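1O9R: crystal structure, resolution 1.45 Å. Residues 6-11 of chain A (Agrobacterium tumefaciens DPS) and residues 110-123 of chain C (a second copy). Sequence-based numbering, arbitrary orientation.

Chain A 6-11: TKNDLP
Chain C, residues 110-123: LIERYGEVANMIRK

Residues 110-123 of chain C form one unbroken stretch of helix, with i to i-4 backbone hydrogen bonds from Y114(C) through K123(C). Chain A runs alongside it, in the same N-to-C sense, as an irregular segment, neither helix nor strand, whose psi alternates between helical values at K7(A) and D9(A) and more open ones at N8(A) and L10(A); K7(A) lies opposite G115(C) (CA-CA 5.2 Å) and D9(A) opposite N119(C) (CA-CA 6.2 Å). Its phi/psi values are -74/-19 at K7(A), -49/117 at N8(A), -97/18 at D9(A) and -57/131 at L10(A); P11(A) then takes the N-cap position of a following helix.

The close approach depends on G115(C): an ideal CB there would lie 2.7 Å from K7(A) CB, a clash, whereas its CA sits 4.0 Å from that atom. K7(A), chi1 and chi2 both m and the rest t, lays its aliphatic portion on the helix, CG 3.6 Å from I111(C) CG2.

N119(C) (chi1 m, chi2 -27°) reads the chain A backbone with both ends of its amide. ND2 donates almost linearly to K7(A) O (2.9 Å, 178°), while OD1 accepts from D9(A) N (3.0 Å, 156°). OD1 also accepts from R122(C) NH2 (2.8 Å) and, weakly, from R122(C) NE (3.3 Å), so the arginine steadies the amide it neighbours.

R122(C) (chi1 and chi2 t, chi3 -26°) reaches D9(A) as well: NE forms a salt bridge, with a hydrogen bond, to D9(A) OD1 at 3.0 Å, the carboxylate oxygen lying at the guanidinium edge. This positive group offsets the proximity of two acceptors, D9(A) OD1 and N119(C) OD1, 3.1 Å apart. D9(A) adopts chi1 p, and water 1 lies 2.9 Å from D9(A) OD1 and 2.8 Å from N119(C) O. Within chain A, N8(A) N donates to T6(A) OG1 (3.1 Å), bracing the turn into the contact.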

# COMPACT_ATOMS: atom_id res chain seq x y z
N THR A 6 11.60 -25.20 29.65
CA THR A 6 12.07 -24.01 28.94
C THR A 6 13.27 -23.40 29.66
O THR A 6 13.37 -23.47 30.90
CB THR A 6 10.96 -22.98 28.79
OG1 THR A 6 11.43 -21.76 28.21
CG2 THR A 6 10.27 -22.59 30.11
N LYS A 7 14.11 -22.72 28.91
CA LYS A 7 15.27 -21.97 29.39
C LYS A 7 14.77 -20.70 30.07
O LYS A 7 15.52 -20.06 30.83
CB LYS A 7 16.22 -21.56 28.27
CG LYS A 7 16.93 -22.58 27.40
CD LYS A 7 17.81 -23.49 28.27
CE LYS A 7 18.61 -24.44 27.36
NZ LYS A 7 19.52 -25.27 28.22
N ASN A 8 13.54 -20.25 29.83
CA ASN A 8 12.93 -19.09 30.49
C ASN A 8 13.09 -19.19 32.01
O ASN A 8 12.57 -20.17 32.56
CB ASN A 8 11.46 -18.98 30.08
CG ASN A 8 10.84 -17.69 30.50
OD1 ASN A 8 10.16 -16.93 29.71
ND2 ASN A 8 10.98 -17.34 31.75
N ASP A 9 13.80 -18.26 32.64
CA ASP A 9 14.15 -18.45 34.08
C ASP A 9 13.22 -17.76 35.04
O ASP A 9 13.57 -17.60 36.25
CB ASP A 9 15.60 -18.06 34.35
CG ASP A 9 15.92 -16.59 34.32
OD1 ASP A 9 15.04 -15.75 34.09
OD2 ASP A 9 17.10 -16.19 34.59
N LEU A 10 12.01 -17.35 34.66
CA LEU A 10 11.03 -16.86 35.65
C LEU A 10 10.84 -17.97 36.68
O LEU A 10 10.71 -19.16 36.32
CB LEU A 10 9.66 -16.59 34.98
CG LEU A 10 8.64 -15.90 35.87
CD1 LEU A 10 9.00 -14.47 36.21
CD2 LEU A 10 7.26 -15.94 35.21
N PRO A 11 10.92 -17.66 37.96
CA PRO A 11 10.78 -18.73 38.96
C PRO A 11 9.58 -19.61 38.75
O PRO A 11 8.48 -19.16 38.37
CB PRO A 11 10.74 -17.96 40.28
CG PRO A 11 11.57 -16.76 39.98
CD PRO A 11 11.13 -16.34 38.56
N LEU C 110 20.98 -22.14 19.13
CA LEU C 110 20.21 -20.89 19.26
C LEU C 110 19.42 -20.84 20.54
O LEU C 110 19.31 -19.77 21.17
CB LEU C 110 19.27 -20.78 18.07
CG LEU C 110 19.95 -20.58 16.73
CD1 LEU C 110 18.97 -20.95 15.59
CD2 LEU C 110 20.46 -19.13 16.56
N ILE C 111 18.84 -22.00 20.91
CA ILE C 111 18.11 -22.02 22.19
C ILE C 111 18.97 -21.62 23.39
O ILE C 111 18.54 -20.81 24.21
CB ILE C 111 17.42 -23.39 22.39
CG1 ILE C 111 16.20 -23.46 21.43
CG2 ILE C 111 16.97 -23.45 23.87
CD1 ILE C 111 15.74 -24.90 21.30
N GLU C 112 20.23 -22.09 23.43
CA GLU C 112 21.12 -21.70 24.54
C GLU C 112 21.24 -20.20 24.61
O GLU C 112 21.16 -19.57 25.68
CB GLU C 112 22.49 -22.36 24.32
CG GLU C 112 23.58 -21.90 25.29
CD GLU C 112 24.93 -22.49 24.91
OE1 GLU C 112 25.92 -21.72 24.79
OE2 GLU C 112 24.95 -23.76 24.77
N ARG C 113 21.54 -19.61 23.44
CA ARG C 113 21.83 -18.18 23.38
C ARG C 113 20.64 -17.26 23.49
O ARG C 113 20.71 -16.21 24.12
CB ARG C 113 22.70 -17.93 22.14
CG ARG C 113 24.08 -18.63 22.25
CD ARG C 113 24.83 -18.64 20.91
NE ARG C 113 26.16 -19.27 21.08
CZ ARG C 113 26.33 -20.55 21.23
NH1 ARG C 113 25.34 -21.42 21.22
NH2 ARG C 113 27.60 -20.93 21.41
N TYR C 114 19.55 -17.67 22.84
CA TYR C 114 18.29 -16.96 23.03
C TYR C 114 17.84 -17.02 24.48
O TYR C 114 17.36 -16.07 25.02
CB TYR C 114 17.17 -17.48 22.08
CG TYR C 114 17.19 -16.74 20.72
CD1 TYR C 114 16.17 -15.83 20.45
CD2 TYR C 114 18.14 -17.05 19.76
CE1 TYR C 114 16.18 -15.14 19.22
CE2 TYR C 114 18.19 -16.32 18.57
CZ TYR C 114 17.17 -15.41 18.32
OH TYR C 114 17.21 -14.74 17.12
N GLY C 115 18.02 -18.19 25.13
CA GLY C 115 17.62 -18.27 26.55
C GLY C 115 18.48 -17.34 27.39
O GLY C 115 17.95 -16.63 28.25
N GLU C 116 19.79 -17.27 27.14
CA GLU C 116 20.68 -16.41 27.90
C GLU C 116 20.29 -14.93 27.73
O GLU C 116 20.20 -14.15 28.69
CB GLU C 116 22.13 -16.63 27.52
CG GLU C 116 22.56 -18.03 27.97
CD GLU C 116 23.94 -18.43 27.56
OE1 GLU C 116 24.46 -19.36 28.25
OE2 GLU C 116 24.45 -17.88 26.57
N VAL C 117 20.01 -14.55 26.48
CA VAL C 117 19.64 -13.13 26.25
C VAL C 117 18.27 -12.79 26.77
O VAL C 117 18.08 -11.75 27.41
CB VAL C 117 19.79 -12.77 24.75
CG1 VAL C 117 19.38 -11.31 24.51
CG2 VAL C 117 21.24 -12.92 24.30
N ALA C 118 17.32 -13.71 26.57
CA ALA C 118 15.99 -13.48 27.15
C ALA C 118 16.09 -13.27 28.67
O ALA C 118 15.44 -12.39 29.26
CB ALA C 118 15.06 -14.64 26.84
N ASN C 119 16.90 -14.13 29.34
CA ASN C 119 17.01 -14.00 30.81
C ASN C 119 17.81 -12.80 31.25
O ASN C 119 17.45 -12.19 32.29
CB ASN C 119 17.59 -15.33 31.34
CG ASN C 119 16.63 -16.50 31.11
OD1 ASN C 119 15.39 -16.28 31.04
ND2 ASN C 119 17.17 -17.70 31.07
N MET C 120 18.77 -12.33 30.48
CA MET C 120 19.51 -11.09 30.79
C MET C 120 18.54 -9.89 30.66
O MET C 120 18.56 -9.02 31.51
CB MET C 120 20.61 -10.87 29.77
CG MET C 120 21.40 -9.57 29.83
SD MET C 120 22.66 -9.60 28.49
CE MET C 120 23.02 -11.42 28.55
N ILE C 121 17.71 -9.93 29.60
CA ILE C 121 16.77 -8.80 29.46
C ILE C 121 15.72 -8.83 30.55
O ILE C 121 15.33 -7.74 31.00
CB ILE C 121 16.15 -8.89 28.05
CG1 ILE C 121 17.24 -8.69 26.99
CG2 ILE C 121 14.98 -7.91 27.89
CD1 ILE C 121 17.96 -7.37 26.91
N ARG C 122 15.27 -10.01 30.98
CA ARG C 122 14.29 -10.09 32.07
C ARG C 122 14.84 -9.42 33.32
O ARG C 122 14.16 -8.64 34.03
CB ARG C 122 13.97 -11.58 32.29
CG ARG C 122 12.81 -11.89 33.24
CD ARG C 122 12.63 -13.40 33.48
NE ARG C 122 13.12 -14.26 32.41
CZ ARG C 122 12.45 -14.32 31.24
NH1 ARG C 122 11.28 -13.65 31.09
NH2 ARG C 122 12.99 -14.98 30.23
N LYS C 123 16.12 -9.69 33.60
CA LYS C 123 16.78 -9.09 34.76
C LYS C 123 16.90 -7.58 34.58
O LYS C 123 16.72 -6.83 35.54
CB LYS C 123 18.14 -9.76 34.97
CG LYS C 123 18.90 -9.13 36.12
CD LYS C 123 20.14 -9.97 36.46
CE LYS C 123 20.57 -9.59 37.89
NZ LYS C 123 21.32 -8.31 37.84
O HOH W 1 16.46 -13.33 34.66